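Local coordinates for protein AxyAgu115A (Amphibacillus xylanus NBRC 15112, PDB 6NPS) that is a family GH115 alpha-glucuronidase that probably cleaves glucuronic acid side groups from arabinoglucuronoxylan and related hemicelluloses, at residues L666-D671 / I759-P764. The protein carries 3 engineered substitutions. Residues are numbered along the deposited sequence; the frame is centred on the assembly and turned at random.
Sequences LLVSID and ITVKTP
Leu666 faces Thr763 and Val668 faces Val761 across two strands that run in opposite senses but belong to different sheets, and the backbones diverge from a CA-CA distance of 6.4 Å at Leu666 and Thr763 to 8.1 Å at Val668 and Val761. The arrangement illustrates how the halves of a beta sandwich meet: both strands turn alternate residues inward, and those side chains touch. At the closer end, Leu666 and Thr763 lie alongside with directions opposed, Leu666 CB 4.0 Å from Thr763 CG2. With CG anti to its carbonyl carbon (chi1 -71°) and CD1 anti to CA (chi2 178°), Leu666 also carries CD1 to Pro764 CD, at 4.0 Å, roughly square to the proline side chain. Further along, Val668 and Val761 meet through one methyl each, CG2 of the former 4.0 Å from CG1 of the latter. Phe702 of strand 700-706, next to strand 666-670 in its sheet, touches both valines and continues this apolar layer.

A water completes the edge of the contact. It donates to Leu666 O at 2.8 Å and accepts from Thr763 OG1 at 2.6 Å. The threonine torsion (chi1 75°) divides its branches between the two tasks, the methyl packing against leucine while the hydroxyl serves the water; that oxygen also receives weak bonds from the backbone N atoms of Val765 and Gly766, where the chain turns into strand 766-775. The chemistry therefore implies cohesion mainly by apolar packing, supplemented at the closer end by a polar bridge joining a backbone carbonyl to the turn.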
loop_
_atom_site.group_PDB
_atom_site.type_symbol
_atom_site.label_atom_id
_atom_site.label_comp_id
_atom_site.label_asym_id
_atom_site.label_seq_id
_atom_site.Cartn_x
_atom_site.Cartn_y
_atom_site.Cartn_z
ATOM N N LEU A 666 -9.415 21.129 7.636
ATOM C CA LEU A 666 -8.609 21.620 6.541
ATOM C C LEU A 666 -7.188 21.105 6.709
ATOM O O LEU A 666 -6.600 21.216 7.792
ATOM C CB LEU A 666 -8.600 23.175 6.541
ATOM C CG LEU A 666 -9.904 23.851 6.129
ATOM C CD1 LEU A 666 -9.707 25.405 6.252
ATOM C CD2 LEU A 666 -10.288 23.465 4.703
ATOM N N LEU A 667 -6.621 20.599 5.638
ATOM C CA LEU A 667 -5.254 20.120 5.669
ATOM C C LEU A 667 -4.344 21.216 5.131
ATOM O O LEU A 667 -4.586 21.742 4.043
ATOM C CB LEU A 667 -5.136 18.837 4.837
ATOM C CG LEU A 667 -3.708 18.299 4.842
ATOM C CD1 LEU A 667 -3.448 17.675 6.230
ATOM C CD2 LEU A 667 -3.519 17.277 3.729
ATOM N N VAL A 668 -3.311 21.571 5.892
ATOM C CA VAL A 668 -2.283 22.501 5.426
ATOM C C VAL A 668 -1.056 21.703 5.003
ATOM O O VAL A 668 -0.540 20.897 5.787
ATOM C CB VAL A 668 -1.918 23.514 6.531
ATOM C CG1 VAL A 668 -0.770 24.436 6.077
ATOM C CG2 VAL A 668 -3.141 24.306 6.963
ATOM N N SER A 669 -0.551 21.939 3.784
ATOM C CA SER A 669 0.609 21.192 3.322
ATOM C C SER A 669 1.618 22.119 2.663
ATOM O O SER A 669 1.247 23.105 2.025
ATOM C CB SER A 669 0.185 20.066 2.359
ATOM O OG SER A 669 -0.505 20.564 1.215
ATOM N N ILE A 670 2.899 21.807 2.835
ATOM C CA ILE A 670 3.980 22.625 2.288
ATOM C C ILE A 670 4.269 22.129 0.876
ATOM O O ILE A 670 4.564 20.949 0.683
ATOM C CB ILE A 670 5.245 22.526 3.156
ATOM C CG1 ILE A 670 4.942 22.857 4.626
ATOM C CG2 ILE A 670 6.386 23.419 2.552
ATOM C CD1 ILE A 670 4.206 24.190 4.783
ATOM N N ASP A 671 4.211 23.008 -0.114
ATOM C CA ASP A 671 4.337 22.497 -1.478
ATOM C C ASP A 671 5.751 21.959 -1.705
ATOM O O ASP A 671 6.725 22.489 -1.169
ATOM C CB ASP A 671 3.985 23.591 -2.483
ATOM C CG ASP A 671 2.518 24.038 -2.372
ATOM O OD1 ASP A 671 1.758 23.467 -1.557
ATOM O OD2 ASP A 671 2.128 24.986 -3.088
ATOM N N ILE A 759 4.287 31.952 10.058
ATOM C CA ILE A 759 2.949 32.123 9.513
ATOM C C ILE A 759 1.992 31.296 10.365
ATOM O O ILE A 759 2.260 30.119 10.651
ATOM C CB ILE A 759 2.896 31.665 8.038
ATOM C CG1 ILE A 759 3.930 32.410 7.182
ATOM C CG2 ILE A 759 1.451 31.754 7.478
ATOM C CD1 ILE A 759 4.207 31.691 5.864
ATOM N N THR A 760 0.871 31.883 10.753
ATOM C CA THR A 760 -0.142 31.162 11.509
ATOM C C THR A 760 -1.378 30.950 10.639
ATOM O O THR A 760 -1.915 31.906 10.073
ATOM C CB THR A 760 -0.496 31.917 12.780
ATOM O OG1 THR A 760 0.594 31.791 13.704
ATOM C CG2 THR A 760 -1.781 31.325 13.400
ATOM N N VAL A 761 -1.814 29.697 10.510
ATOM C CA VAL A 761 -2.997 29.351 9.721
ATOM C C VAL A 761 -4.036 28.786 10.681
ATOM O O VAL A 761 -3.864 27.671 11.199
ATOM C CB VAL A 761 -2.702 28.325 8.628
ATOM C CG1 VAL A 761 -3.981 28.075 7.820
ATOM C CG2 VAL A 761 -1.566 28.806 7.737
ATOM N N LYS A 762 -5.132 29.509 10.871
ATOM C CA LYS A 762 -6.197 29.059 11.751
ATOM C C LYS A 762 -7.310 28.442 10.918
ATOM O O LYS A 762 -7.723 29.006 9.893
ATOM C CB LYS A 762 -6.709 30.197 12.635
ATOM C CG LYS A 762 -5.751 30.406 13.790
ATOM C CD LYS A 762 -6.321 31.227 14.935
ATOM C CE LYS A 762 -7.174 32.373 14.431
ATOM N NZ LYS A 762 -6.431 33.669 14.361
ATOM N N THR A 763 -7.751 27.246 11.333
ATOM C CA THR A 763 -8.792 26.495 10.649
ATOM C C THR A 763 -9.914 26.219 11.644
ATOM O O THR A 763 -9.749 26.485 12.842
ATOM C CB THR A 763 -8.246 25.175 10.100
ATOM O OG1 THR A 763 -8.087 24.265 11.193
ATOM C CG2 THR A 763 -6.899 25.371 9.359
ATOM N N PRO A 764 -11.064 25.699 11.204
ATOM C CA PRO A 764 -12.173 25.490 12.151
ATOM C C PRO A 764 -11.843 24.555 13.293
ATOM O O PRO A 764 -12.503 24.633 14.335
ATOM C CB PRO A 764 -13.294 24.933 11.262
ATOM C CG PRO A 764 -13.034 25.617 9.932
ATOM C CD PRO A 764 -11.531 25.579 9.806
HETATM O O HOH W 1 -7.567 21.796 10.406
#